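Local coordinates for transcriptional regulator (Thermus thermophilus, PDB 2H0A), which probably regulates transcription as a CcpA-like (LacI/GalR-family) repressor, its periplasmic binding protein-like core being of the kind that senses small-molecule effectors, at residues G167-R172 with V195-R201; N183-D189 with R211-G217. All blocks are in the same frame, centred on the assembly; numbering follows the deposited sequence.

Contact 1: residues G167-R172 with V195-R201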
loop_
_atom_site.group_PDB
_atom_site.type_symbol
_atom_site.label_atom_id
_atom_site.label_comp_id
_atom_site.label_asym_id
_atom_site.label_seq_id
_atom_site.Cartn_x
_atom_site.Cartn_y
_atom_site.Cartn_z
ATOM N N GLY A 167 1.399 6.186 11.743
ATOM C CA GLY A 167 1.488 6.135 13.192
ATOM C C GLY A 167 2.554 7.072 13.725
ATOM O O GLY A 167 2.378 7.710 14.760
ATOM N N ARG A 168 3.677 7.152 13.020
ATOM C CA ARG A 168 4.757 8.036 13.435
ATOM C C ARG A 168 4.300 9.484 13.286
ATOM O O ARG A 168 4.515 10.298 14.183
ATOM C CB ARG A 168 6.014 7.786 12.595
ATOM C CG ARG A 168 6.638 6.410 12.799
ATOM C CD ARG A 168 7.819 6.199 11.861
ATOM N NE ARG A 168 8.800 7.261 12.032
ATOM C CZ ARG A 168 9.656 7.654 11.096
ATOM N NH1 ARG A 168 9.657 7.064 9.909
ATOM N NH2 ARG A 168 10.497 8.656 11.344
ATOM N N LEU A 169 3.672 9.803 12.158
ATOM C CA LEU A 169 3.185 11.156 11.933
ATOM C C LEU A 169 2.218 11.525 13.070
ATOM O O LEU A 169 2.249 12.646 13.591
ATOM C CB LEU A 169 2.446 11.239 10.598
ATOM C CG LEU A 169 2.934 11.989 9.346
ATOM C CD1 LEU A 169 4.259 12.678 9.566
ATOM C CD2 LEU A 169 3.017 10.987 8.193
ATOM N N ALA A 170 1.374 10.571 13.460
ATOM C CA ALA A 170 0.384 10.784 14.517
ATOM C C ALA A 170 0.964 11.035 15.910
ATOM O O ALA A 170 0.584 11.989 16.574
ATOM C CB ALA A 170 -0.588 9.609 14.559
ATOM N N LEU A 171 1.871 10.185 16.366
ATOM C CA LEU A 171 2.464 10.394 17.681
ATOM C C LEU A 171 3.103 11.787 17.722
ATOM O O LEU A 171 3.034 12.495 18.726
ATOM C CB LEU A 171 3.524 9.329 17.968
ATOM C CG LEU A 171 4.287 9.504 19.287
ATOM C CD1 LEU A 171 3.312 9.415 20.450
ATOM C CD2 LEU A 171 5.374 8.449 19.413
ATOM N N ARG A 172 3.726 12.170 16.615
ATOM C CA ARG A 172 4.371 13.468 16.504
ATOM C C ARG A 172 3.309 14.557 16.669
ATOM O O ARG A 172 3.557 15.605 17.274
ATOM C CB ARG A 172 5.047 13.582 15.134
ATOM C CG ARG A 172 6.542 13.800 15.180
ATOM C CD ARG A 172 6.879 15.214 15.629
ATOM N NE ARG A 172 8.304 15.513 15.463
ATOM C CZ ARG A 172 8.868 16.682 15.762
ATOM N NH1 ARG A 172 8.132 17.678 16.248
ATOM N NH2 ARG A 172 10.170 16.856 15.569
ATOM N N VAL A 195 3.875 4.154 15.937
ATOM C CA VAL A 195 3.779 4.938 17.168
ATOM C C VAL A 195 4.845 4.427 18.110
ATOM O O VAL A 195 5.517 5.198 18.803
ATOM C CB VAL A 195 2.415 4.767 17.866
ATOM C CG1 VAL A 195 2.346 5.680 19.071
ATOM C CG2 VAL A 195 1.282 5.064 16.900
ATOM N N LEU A 196 4.982 3.108 18.118
ATOM C CA LEU A 196 5.957 2.425 18.946
ATOM C C LEU A 196 7.373 2.811 18.515
ATOM O O LEU A 196 8.200 3.188 19.335
ATOM C CB LEU A 196 5.759 0.922 18.794
ATOM C CG LEU A 196 5.770 0.095 20.070
ATOM C CD1 LEU A 196 4.846 0.713 21.097
ATOM C CD2 LEU A 196 5.331 -1.320 19.743
ATOM N N GLU A 197 7.628 2.719 17.213
ATOM C CA GLU A 197 8.924 3.045 16.618
ATOM C C GLU A 197 9.343 4.489 16.848
ATOM O O GLU A 197 10.467 4.751 17.280
ATOM C CB GLU A 197 8.882 2.778 15.109
ATOM C CG GLU A 197 10.181 3.091 14.386
ATOM C CD GLU A 197 9.978 3.341 12.905
ATOM O OE1 GLU A 197 9.547 2.410 12.188
ATOM O OE2 GLU A 197 10.245 4.478 12.460
ATOM N N GLU A 198 8.446 5.425 16.539
ATOM C CA GLU A 198 8.732 6.846 16.713
ATOM C C GLU A 198 8.897 7.205 18.185
ATOM O O GLU A 198 9.632 8.125 18.531
ATOM C CB GLU A 198 7.617 7.706 16.113
ATOM C CG GLU A 198 7.933 9.205 16.092
ATOM C CD GLU A 198 9.016 9.581 15.076
ATOM O OE1 GLU A 198 9.743 8.682 14.599
ATOM O OE2 GLU A 198 9.144 10.784 14.762
ATOM N N ALA A 199 8.198 6.498 19.055
ATOM C CA ALA A 199 8.336 6.784 20.466
ATOM C C ALA A 199 9.778 6.472 20.840
ATOM O O ALA A 199 10.490 7.334 21.349
ATOM C CB ALA A 199 7.375 5.929 21.282
ATOM N N VAL A 200 10.204 5.237 20.565
ATOM C CA VAL A 200 11.557 4.777 20.874
ATOM C C VAL A 200 12.626 5.706 20.310
ATOM O O VAL A 200 13.624 6.002 20.972
ATOM C CB VAL A 200 11.791 3.366 20.321
ATOM C CG1 VAL A 200 13.221 2.931 20.588
ATOM C CG2 VAL A 200 10.816 2.403 20.957
ATOM N N ARG A 201 12.410 6.159 19.082
ATOM C CA ARG A 201 13.328 7.075 18.430
ATOM C C ARG A 201 13.472 8.315 19.319
ATOM O O ARG A 201 14.173 9.266 18.970
ATOM C CB ARG A 201 12.763 7.491 17.077
ATOM C CG ARG A 201 13.786 7.622 15.983
ATOM C CD ARG A 201 13.239 8.481 14.880
ATOM N NE ARG A 201 13.278 9.879 15.283
ATOM C CZ ARG A 201 12.617 10.849 14.670
ATOM N NH1 ARG A 201 11.858 10.568 13.618
ATOM N NH2 ARG A 201 12.722 12.097 15.104
#
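Leu171 lies over the flank of helix 189-200, its CD2 packed 3.7 Å from Ala199 CB and 3.3 Å from the backbone oxygen Val195 O, while its CB sits 4.0 Å from Val195 CG1. One turn earlier the two backbones come closest, with the CA atoms of Gly167 and Val195 4.7 Å apart. A CB on Gly167 would point at the partner helix, only 3.2 Å from Val195 N, so the missing side chain permits this tight approach, and Val195 CG2 rests 3.6 Å from Gly167 O. The short helical segments cross at -55°, with axes 7.8 Å apart. Toward solvent the contact becomes ionic. Arg168 reaches across and gives a hydrogen-bonded salt bridge from NE to Glu198 OE1 (3.1 Å), with a weak second bond from its NH2 to the same OE1 (3.3 Å). Glu197 OE2 lies over one face of this guanidinium, 3.2 Å from Arg168 NE, and is held by charge alone. Glu198 also serves Arg201, whose NH1 is 3.0 Å from Glu198 OE2, again without an N-H directed at the oxygen. The two carboxylates thus offset the closeness of two like charges, Arg168 NH2 and Arg201 NH1, at 3.3 Å. Arg168 also makes a weak hydrogen bond to Tyr158 of the second subunit, and Leu169 packs on Leu169 of that subunit, so helix 164-175 faces the dimer partner too. This is the packing of neighbouring helices on one face of the parallel sheet in a Rossmann-like periplasmic-binding-protein lobe, here with a salt-bridge network along its outer side.

Contact 2: residues N183-D189 with R211-G217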
loop_
_atom_site.group_PDB
_atom_site.type_symbol
_atom_site.label_atom_id
_atom_site.label_comp_id
_atom_site.label_asym_id
_atom_site.label_seq_id
_atom_site.Cartn_x
_atom_site.Cartn_y
_atom_site.Cartn_z
ATOM N N ASN A 183 -1.755 8.250 26.180
ATOM C CA ASN A 183 -2.251 7.002 25.651
ATOM C C ASN A 183 -2.693 7.145 24.222
ATOM O O ASN A 183 -3.313 8.141 23.853
ATOM C CB ASN A 183 -3.405 6.530 26.517
ATOM C CG ASN A 183 -3.041 6.517 27.978
ATOM O OD1 ASN A 183 -2.196 5.730 28.405
ATOM N ND2 ASN A 183 -3.658 7.402 28.753
ATOM N N VAL A 184 -2.372 6.129 23.427
ATOM C CA VAL A 184 -2.711 6.110 22.016
ATOM C C VAL A 184 -3.411 4.819 21.593
ATOM O O VAL A 184 -2.961 3.719 21.911
ATOM C CB VAL A 184 -1.442 6.268 21.134
ATOM C CG1 VAL A 184 -1.826 6.216 19.654
ATOM C CG2 VAL A 184 -0.721 7.571 21.465
ATOM N N PHE A 185 -4.525 4.971 20.887
ATOM C CA PHE A 185 -5.250 3.832 20.356
ATOM C C PHE A 185 -4.948 3.884 18.862
ATOM O O PHE A 185 -5.574 4.639 18.124
ATOM C CB PHE A 185 -6.760 3.961 20.593
ATOM C CG PHE A 185 -7.563 2.833 19.998
ATOM C CD1 PHE A 185 -7.025 1.545 19.911
ATOM C CD2 PHE A 185 -8.850 3.044 19.539
ATOM C CE1 PHE A 185 -7.755 0.485 19.376
ATOM C CE2 PHE A 185 -9.599 1.991 19.000
ATOM C CZ PHE A 185 -9.046 0.708 18.918
ATOM N N ALA A 186 -3.973 3.085 18.432
ATOM C CA ALA A 186 -3.555 3.045 17.032
ATOM C C ALA A 186 -4.677 2.717 16.078
ATOM O O ALA A 186 -4.780 3.322 15.016
ATOM C CB ALA A 186 -2.428 2.055 16.848
ATOM N N GLY A 187 -5.519 1.758 16.443
ATOM C CA GLY A 187 -6.612 1.393 15.561
ATOM C C GLY A 187 -6.252 0.235 14.657
ATOM O O GLY A 187 -7.134 -0.455 14.159
ATOM N N ALA A 188 -4.955 0.041 14.434
ATOM C CA ALA A 188 -4.428 -1.050 13.611
ATOM C C ALA A 188 -3.004 -1.337 14.090
ATOM O O ALA A 188 -2.265 -0.417 14.457
ATOM C CB ALA A 188 -4.420 -0.658 12.151
ATOM N N ASP A 189 -2.610 -2.606 14.096
ATOM C CA ASP A 189 -1.277 -2.944 14.565
ATOM C C ASP A 189 -0.155 -2.319 13.738
ATOM O O ASP A 189 0.863 -1.895 14.283
ATOM C CB ASP A 189 -1.107 -4.462 14.633
ATOM C CG ASP A 189 -1.961 -5.096 15.722
ATOM O OD1 ASP A 189 -2.333 -4.383 16.682
ATOM O OD2 ASP A 189 -2.250 -6.309 15.625
ATOM N N ARG A 211 1.590 4.898 25.734
ATOM C CA ARG A 211 1.190 3.527 25.935
ATOM C C ARG A 211 0.499 3.305 24.611
ATOM O O ARG A 211 -0.291 4.139 24.184
ATOM C CB ARG A 211 0.218 3.433 27.107
ATOM C CG ARG A 211 0.831 3.841 28.424
ATOM C CD ARG A 211 -0.129 3.594 29.549
ATOM N NE ARG A 211 0.544 3.060 30.730
ATOM C CZ ARG A 211 0.921 3.779 31.784
ATOM N NH1 ARG A 211 0.696 5.086 31.827
ATOM N NH2 ARG A 211 1.519 3.183 32.804
ATOM N N VAL A 212 0.820 2.212 23.938
ATOM C CA VAL A 212 0.231 1.958 22.639
ATOM C C VAL A 212 -0.657 0.732 22.638
ATOM O O VAL A 212 -0.286 -0.335 23.129
ATOM C CB VAL A 212 1.325 1.812 21.548
ATOM C CG1 VAL A 212 0.674 1.720 20.191
ATOM C CG2 VAL A 212 2.266 3.008 21.576
ATOM N N LEU A 213 -1.846 0.912 22.083
ATOM C CA LEU A 213 -2.823 -0.150 21.984
ATOM C C LEU A 213 -3.238 -0.275 20.531
ATOM O O LEU A 213 -3.866 0.631 19.986
ATOM C CB LEU A 213 -4.046 0.177 22.836
ATOM C CG LEU A 213 -5.172 -0.857 22.828
ATOM C CD1 LEU A 213 -4.656 -2.199 23.325
ATOM C CD2 LEU A 213 -6.306 -0.371 23.714
ATOM N N GLY A 214 -2.871 -1.389 19.907
ATOM C CA GLY A 214 -3.222 -1.620 18.517
ATOM C C GLY A 214 -4.527 -2.389 18.372
ATOM O O GLY A 214 -5.237 -2.621 19.344
ATOM N N PHE A 215 -4.842 -2.778 17.142
ATOM C CA PHE A 215 -6.051 -3.529 16.825
ATOM C C PHE A 215 -5.534 -4.560 15.824
ATOM O O PHE A 215 -4.584 -4.291 15.115
ATOM C CB PHE A 215 -7.148 -2.579 16.356
ATOM C CG PHE A 215 -8.521 -3.144 16.467
ATOM C CD1 PHE A 215 -8.940 -4.168 15.623
ATOM C CD2 PHE A 215 -9.399 -2.664 17.436
ATOM C CE1 PHE A 215 -10.222 -4.707 15.743
ATOM C CE2 PHE A 215 -10.685 -3.197 17.566
ATOM C CZ PHE A 215 -11.096 -4.220 16.717
ATOM N N ASP A 216 -6.168 -5.728 15.793
ATOM C CA ASP A 216 -5.815 -6.848 14.911
ATOM C C ASP A 216 -4.977 -8.025 15.406
ATOM O O ASP A 216 -4.811 -9.008 14.704
ATOM C CB ASP A 216 -4.823 -6.442 13.812
ATOM C CG ASP A 216 -5.496 -5.802 12.600
ATOM O OD1 ASP A 216 -6.726 -5.940 12.402
ATOM O OD2 ASP A 216 -4.771 -5.163 11.812
ATOM N N GLY A 217 -4.443 -7.923 16.615
ATOM C CA GLY A 217 -3.669 -9.026 17.149
ATOM C C GLY A 217 -2.732 -9.806 16.236
ATOM O O GLY A 217 -2.609 -11.031 16.353
#
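Asn183 opens the pairing opposite Arg211; its OD1 lies 3.2 Å from Arg211 CD, while its amide ND2 bonds to Pro113 O and Arg211 NE to Thr270 O. Val184 makes two bonds of the parallel ladder: Val184 N donates to Arg211 O and Val184 O accepts from Leu213 N, both at 3.0 Å. Its side chain shares a sheet face with Val212, the face covered by helix 189-200. Phe185 turns to the other face beside Leu213, both under helix 99-109, with Phe185 CD1 4.2 Å from Leu213 CG, and its CZ meets Phe215 CD2 edge to edge at 3.7 Å. Past the strand end, Ala186 N continues the ladder with a hydrogen bond to Leu213 O (2.9 Å). Gly187 has phi 94°, psi -23°, where a CB would jam against the preceding carbonyl, and its O lies 3.1 Å from Phe215 CB. Ala188 takes the N-cap position of helix 189-200. Asp189 begins the helix; its carboxylate lies beside the 214-217 backbone without hydrogen-bonding to it, and Asp189 OD1 and Phe215 O, both acceptors 2.7 Å apart, gain nothing from each other. A CB on Gly214 would fall 2.3 Å from Asp189 OD1, so glycine leaves the space the acid occupies. Asp189 OD1 bonds to Thr228 OG1 and its OD2 to His218 N. The chemistry thus changes along the contact: main-chain bonds and apolar side chains join the strands of a right-handed beta-alpha-beta unit, whereas at their C-terminal ends a buried carboxylate ties the start of the helix to the turn after strand 210-215 and to strand 227-230.

How the contacts relate
Both contacts belong to the same lobe and share connected elements: helix 189-200 of contact 1 is the crossover between the two strands of contact 2, and helix 164-175 directly precedes strand 182-185. Contact 2 is buried in the sheet and relies on main-chain hydrogen bonds, with a carboxylate enclosed at its end. Contact 1 lies farther out, a helix pair joined by packing on its inner side and by side-chain salt bridges on its outer side, near the second subunit. They meet where Val195 CG1 packs 3.7 Å from Val212 CG2 and Leu196 CD1 3.5 Å from the same Val212 CG2, making one continuous hydrophobic layer between sheet and helices.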